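Local coordinates for protein ferredoxin NADP reductase (Plasmodium falciparum, PDB 3JQQ) that uses a bound FAD to transfer electrons between ferredoxin and NADP(H) in the apicoplast, and may support the last step of isoprenoid precursor synthesis, at residues B[194-197]-B[198-201]; B[152-155]-B[156-159]. The protein carries 1 engineered substitution. One frame throughout, in Å; residues are numbered along the deposited sequence.

Contact 1. Residues B[194-197]-B[198-201]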
ATOM      1  N   ALA B 194      -5.107 -30.138  10.563  1.00 34.87           N
ATOM      2  CA  ALA B 194      -4.022 -31.119  10.468  1.00 35.05           C
ATOM      3  C   ALA B 194      -3.561 -31.392   9.033  1.00 35.16           C
ATOM      4  O   ALA B 194      -3.187 -32.517   8.697  1.00 35.21           O
ATOM      5  CB  ALA B 194      -4.423 -32.420  11.153  1.00 35.03           C
ATOM      6  N   TYR B 195      -3.573 -30.355   8.200  1.00 35.24           N
ATOM      7  CA  TYR B 195      -3.219 -30.478   6.792  1.00 35.33           C
ATOM      8  C   TYR B 195      -1.903 -31.208   6.544  1.00 35.58           C
ATOM      9  O   TYR B 195      -0.879 -30.892   7.147  1.00 35.57           O
ATOM     10  CB  TYR B 195      -3.156 -29.108   6.118  1.00 35.18           C
ATOM     11  CG  TYR B 195      -3.053 -29.175   4.615  1.00 34.82           C
ATOM     12  CD1 TYR B 195      -4.196 -29.242   3.831  1.00 34.58           C
ATOM     13  CD2 TYR B 195      -1.817 -29.180   3.975  1.00 34.55           C
ATOM     14  CE1 TYR B 195      -4.118 -29.311   2.454  1.00 34.49           C
ATOM     15  CE2 TYR B 195      -1.727 -29.248   2.591  1.00 34.26           C
ATOM     16  CZ  TYR B 195      -2.885 -29.314   1.837  1.00 34.19           C
ATOM     17  OH  TYR B 195      -2.819 -29.375   0.459  1.00 33.79           O
ATOM     18  N   ASP B 196      -1.946 -32.178   5.638  1.00 36.02           N
ATOM     19  CA  ASP B 196      -0.742 -32.835   5.148  1.00 36.52           C
ATOM     20  C   ASP B 196      -0.874 -33.113   3.652  1.00 36.92           C
ATOM     21  O   ASP B 196      -1.737 -33.880   3.223  1.00 36.87           O
ATOM     22  CB  ASP B 196      -0.463 -34.130   5.912  1.00 36.46           C
ATOM     23  CG  ASP B 196       0.824 -34.795   5.469  1.00 36.49           C
ATOM     24  OD1 ASP B 196       1.445 -34.297   4.506  1.00 36.49           O
ATOM     25  OD2 ASP B 196       1.213 -35.811   6.080  1.00 36.48           O
ATOM     26  N   LYS B 197      -0.013 -32.473   2.868  1.00 37.51           N
ATOM     27  CA  LYS B 197      -0.047 -32.582   1.418  1.00 38.18           C
ATOM     28  C   LYS B 197       0.097 -34.038   0.999  1.00 38.60           C
ATOM     29  O   LYS B 197      -0.516 -34.483   0.030  1.00 38.67           O
ATOM     30  CB  LYS B 197       1.078 -31.745   0.800  1.00 38.17           C
ATOM     31  CG  LYS B 197       0.827 -31.311  -0.637  1.00 38.48           C
ATOM     32  CD  LYS B 197       1.969 -30.451  -1.185  1.00 38.89           C
ATOM     33  CE  LYS B 197       3.112 -31.312  -1.704  1.00 39.40           C
ATOM     34  NZ  LYS B 197       4.169 -30.493  -2.366  1.00 39.57           N
ATOM     35  N   ASN B 198       0.907 -34.774   1.749  1.00 39.26           N
ATOM     36  CA  ASN B 198       1.211 -36.158   1.419  1.00 39.91           C
ATOM     37  C   ASN B 198       0.267 -37.163   2.079  1.00 40.47           C
ATOM     38  O   ASN B 198       0.473 -38.372   1.983  1.00 40.51           O
ATOM     39  CB  ASN B 198       2.674 -36.468   1.751  1.00 39.83           C
ATOM     40  CG  ASN B 198       3.645 -35.687   0.878  1.00 39.78           C
ATOM     41  OD1 ASN B 198       3.590 -35.763  -0.350  1.00 39.81           O
ATOM     42  ND2 ASN B 198       4.539 -34.934   1.509  1.00 39.50           N
ATOM     43  N   ASN B 199      -0.770 -36.660   2.743  1.00 41.20           N
ATOM     44  CA  ASN B 199      -1.800 -37.524   3.319  1.00 41.99           C
ATOM     45  C   ASN B 199      -3.168 -36.845   3.371  1.00 42.49           C
ATOM     46  O   ASN B 199      -3.787 -36.735   4.429  1.00 42.55           O
ATOM     47  CB  ASN B 199      -1.380 -38.033   4.701  1.00 42.02           C
ATOM     48  CG  ASN B 199      -0.361 -39.160   4.620  1.00 42.35           C
ATOM     49  OD1 ASN B 199      -0.614 -40.199   4.007  1.00 42.47           O
ATOM     50  ND2 ASN B 199       0.796 -38.960   5.242  1.00 42.79           N
ATOM     51  N   LEU B 200      -3.633 -36.404   2.206  1.00 43.23           N
ATOM     52  CA  LEU B 200      -4.878 -35.652   2.087  1.00 44.00           C
ATOM     53  C   LEU B 200      -6.122 -36.530   2.207  1.00 44.80           C
ATOM     54  O   LEU B 200      -7.231 -36.024   2.383  1.00 44.76           O
ATOM     55  CB  LEU B 200      -4.910 -34.898   0.755  1.00 43.80           C
ATOM     56  CG  LEU B 200      -3.802 -33.869   0.509  1.00 43.55           C
ATOM     57  CD1 LEU B 200      -3.666 -33.564  -0.978  1.00 43.22           C
ATOM     58  CD2 LEU B 200      -4.057 -32.595   1.307  1.00 43.13           C
ATOM     59  N   TYR B 201      -5.938 -37.844   2.110  1.00 45.95           N
ATOM     60  CA  TYR B 201      -7.058 -38.785   2.138  1.00 47.14           C
ATOM     61  C   TYR B 201      -7.436 -39.202   3.559  1.00 48.04           C
ATOM     62  O   TYR B 201      -8.386 -39.960   3.762  1.00 48.15           O
ATOM     63  CB  TYR B 201      -6.740 -40.014   1.284  1.00 47.07           C
ATOM     64  CG  TYR B 201      -5.291 -40.434   1.362  1.00 47.29           C
ATOM     65  CD1 TYR B 201      -4.340 -39.873   0.521  1.00 47.31           C
ATOM     66  CD2 TYR B 201      -4.872 -41.384   2.285  1.00 47.30           C
ATOM     67  CE1 TYR B 201      -3.012 -40.250   0.592  1.00 47.46           C
ATOM     68  CE2 TYR B 201      -3.547 -41.767   2.363  1.00 47.50           C
ATOM     69  CZ  TYR B 201      -2.621 -41.196   1.515  1.00 47.48           C
ATOM     70  OH  TYR B 201      -1.301 -41.573   1.588  1.00 47.58           O
TER
HETATM   71  O   HOH W   1       4.226 -34.228   4.509  1.00 26.44           O
HETATM   72  O   HOH W   2      -1.589 -36.996  -0.288  1.00 38.11           O
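D196 opens a tight turn with K197 and N198 at its corner and N199 as its last residue, an Asx turn set into a type I beta turn, and the short loop is a compact example of a side chain and its own backbone working together. The backbone bond of the beta turn runs from N199 N to D196 O at 3.0 Å, and CA of D196 and CA of N199 lie 5.1 Å apart.

The carboxylate supplies the other two bonds. OD1 of D196 takes the amide proton of N198 N at 2.8 Å, which is the defining bond of the Asx turn. OD2 of D196 receives ND2 of N199 at 3.3 Å, a longer link in which the oxygen lies close to the plane of the amide group. Both donors reach the carboxylate from above its plane, and the carboxylate and N199 amide planes stand 84° apart. The chi1 of D196, -177°, swings the carboxylate forward along the chain, where its oxygens meet N198 N and N199 ND2.

Two waters extend this network: one gives a proton to OD1 of D196 and accepts one from ND2 of N198, and the other bridges K197 O and L200 N.

The apolar part is small. CD2 of L200 meets the Y195 ring obliquely, 3.5 Å from CE1. The loop follows helix 183-192 and leads toward strand 211-217 of the NAD-binding domain, with Y231 OH hydrogen-bonded to the carbonyl O of L200. CD2 of L200 also packs 3.3 Å from the D196 carbonyl O, the acceptor of the turn bond.

Contact 2. Residues B[152-155]-B[156-159]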
ATOM      1  N   TYR B 152      17.848 -15.221   2.837  1.00 23.44           N
ATOM      2  CA  TYR B 152      18.135 -14.923   4.240  1.00 23.63           C
ATOM      3  C   TYR B 152      16.928 -14.362   4.996  1.00 23.54           C
ATOM      4  O   TYR B 152      16.391 -13.307   4.645  1.00 23.41           O
ATOM      5  CB  TYR B 152      19.342 -13.988   4.353  1.00 23.75           C
ATOM      6  CG  TYR B 152      20.634 -14.596   3.848  1.00 24.76           C
ATOM      7  CD1 TYR B 152      20.905 -14.676   2.487  1.00 25.66           C
ATOM      8  CD2 TYR B 152      21.585 -15.092   4.733  1.00 25.67           C
ATOM      9  CE1 TYR B 152      22.085 -15.232   2.020  1.00 26.26           C
ATOM     10  CE2 TYR B 152      22.768 -15.650   4.276  1.00 26.40           C
ATOM     11  CZ  TYR B 152      23.012 -15.717   2.919  1.00 26.77           C
ATOM     12  OH  TYR B 152      24.186 -16.269   2.462  1.00 27.60           O
ATOM     13  N   LEU B 153      16.519 -15.088   6.036  1.00 23.60           N
ATOM     14  CA  LEU B 153      15.328 -14.767   6.823  1.00 23.71           C
ATOM     15  C   LEU B 153      15.655 -14.120   8.170  1.00 23.61           C
ATOM     16  O   LEU B 153      16.681 -14.421   8.786  1.00 23.52           O
ATOM     17  CB  LEU B 153      14.503 -16.034   7.095  1.00 23.79           C
ATOM     18  CG  LEU B 153      13.607 -16.686   6.031  1.00 24.19           C
ATOM     19  CD1 LEU B 153      12.771 -15.656   5.289  1.00 24.89           C
ATOM     20  CD2 LEU B 153      14.420 -17.517   5.055  1.00 24.66           C
ATOM     21  N   THR B 154      14.761 -13.241   8.616  1.00 23.52           N
ATOM     22  CA  THR B 154      14.760 -12.732   9.984  1.00 23.48           C
ATOM     23  C   THR B 154      13.414 -13.096  10.606  1.00 23.60           C
ATOM     24  O   THR B 154      12.465 -13.407   9.883  1.00 23.55           O
ATOM     25  CB  THR B 154      14.914 -11.205  10.024  1.00 23.45           C
ATOM     26  OG1 THR B 154      13.723 -10.592   9.511  1.00 23.59           O
ATOM     27  CG2 THR B 154      16.116 -10.758   9.205  1.00 22.93           C
ATOM     28  N   GLY B 155      13.319 -13.056  11.933  1.00 23.70           N
ATOM     29  CA  GLY B 155      12.044 -13.326  12.606  1.00 23.79           C
ATOM     30  C   GLY B 155      12.133 -14.332  13.740  1.00 23.94           C
ATOM     31  O   GLY B 155      13.228 -14.709  14.157  1.00 23.92           O
ATOM     32  N   ALA B 156      10.975 -14.777  14.239  1.00 24.03           N
ATOM     33  CA  ALA B 156       9.673 -14.367  13.719  1.00 24.19           C
ATOM     34  C   ALA B 156       9.283 -12.962  14.169  1.00 24.38           C
ATOM     35  O   ALA B 156       9.927 -12.379  15.033  1.00 24.46           O
ATOM     36  CB  ALA B 156       8.603 -15.368  14.137  1.00 24.11           C
ATOM     37  N   HIS B 157       8.225 -12.428  13.563  1.00 24.61           N
ATOM     38  CA  HIS B 157       7.696 -11.126  13.931  1.00 24.83           C
ATOM     39  C   HIS B 157       6.181 -11.190  14.064  1.00 25.11           C
ATOM     40  O   HIS B 157       5.535 -12.080  13.504  1.00 24.98           O
ATOM     41  CB  HIS B 157       8.039 -10.067  12.880  1.00 24.80           C
ATOM     42  CG  HIS B 157       9.461 -10.093  12.417  1.00 24.88           C
ATOM     43  ND1 HIS B 157      10.486  -9.494  13.118  1.00 25.19           N
ATOM     44  CD2 HIS B 157      10.024 -10.618  11.311  1.00 24.84           C
ATOM     45  CE1 HIS B 157      11.629  -9.668  12.467  1.00 24.84           C
ATOM     46  NE2 HIS B 157      11.372 -10.343  11.368  1.00 24.92           N
ATOM     47  N   GLY B 158       5.619 -10.231  14.794  1.00 25.47           N
ATOM     48  CA  GLY B 158       4.172 -10.064  14.864  1.00 25.92           C
ATOM     49  C   GLY B 158       3.509 -10.808  16.004  1.00 26.43           C
ATOM     50  O   GLY B 158       4.155 -11.557  16.735  1.00 26.45           O
ATOM     51  N   TYR B 159       2.206 -10.595  16.151  1.00 26.90           N
ATOM     52  CA  TYR B 159       1.430 -11.249  17.192  1.00 27.43           C
ATOM     53  C   TYR B 159       0.048 -11.592  16.647  1.00 27.62           C
ATOM     54  O   TYR B 159      -0.921 -11.715  17.394  1.00 27.70           O
ATOM     55  CB  TYR B 159       1.322 -10.349  18.429  1.00 27.53           C
ATOM     56  CG  TYR B 159       2.656  -9.835  18.930  1.00 28.21           C
ATOM     57  CD1 TYR B 159       3.157  -8.613  18.499  1.00 28.65           C
ATOM     58  CD2 TYR B 159       3.418 -10.574  19.829  1.00 28.99           C
ATOM     59  CE1 TYR B 159       4.373  -8.138  18.950  1.00 28.98           C
ATOM     60  CE2 TYR B 159       4.641 -10.107  20.286  1.00 29.16           C
ATOM     61  CZ  TYR B 159       5.112  -8.887  19.843  1.00 29.54           C
ATOM     62  OH  TYR B 159       6.324  -8.411  20.288  1.00 29.91           O
TER
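OG1 of T154 and NE2 of H157 are joined by a 3.0 Å hydrogen bond in which either atom could be the donor. The hydroxyl meets the imidazole at its edge, near the ring plane. On the histidine side, CG lies anti to the carbonyl carbon (chi1 -46°), which turns the ring back along the chain toward T154.

In a regular strand, residues three apart face opposite sides, so this pairing needs an irregularity. It is supplied by the peptide bond between G155 and A156, which is cis although no proline follows, and which brings their CA atoms to 2.8 Å. The bend at this point lets T154 and H157 share a side, and the imidazole folds over G155. CA of G155 lies 3.6 Å from the centroid of the H157 ring, 25° off its normal, a CH-pi contact over the face, offset toward the rim, with CA of G155 closest to NE2 of H157 at 3.3 Å. G155 has a positive phi (131°), a conformation glycine adopts readily, and with no side chain it lets the imidazole lie close over its CA.

All of this happens near the end of strand 150-157 in the antiparallel beta barrel of the FAD-binding domain. Backbone hydrogen bonds tie T154 to G55, while beyond it G155 pairs with Y10 and A156 with F6 of the N-terminal segment. The H157 side chain touches T53 and N8. It also comes within about 4 Å of the side chain of L102, an FAD-binding residue, and its nearest atoms lie about 5 Å from the bound flavin cofactor itself.

In the fold
Contacts 1 and 2 are two local contacts at irregular backbone. Their centres are 26 Å apart, their nearest atoms about 18 Å, and each belongs to a different domain. Contact 1 is a surface loop of the NAD-binding domain, away from the annotated sites, where one acid, the backbone and ordered waters share the bonding. Contact 2 is largely buried in a strand of the FAD-binding barrel, near the cofactor; a single hydroxyl-imidazole bond and a ring over a glycine replace the charged and hydrated network. The backbone differs too: a common turn in the loop, a rare non-proline cis peptide in the strand.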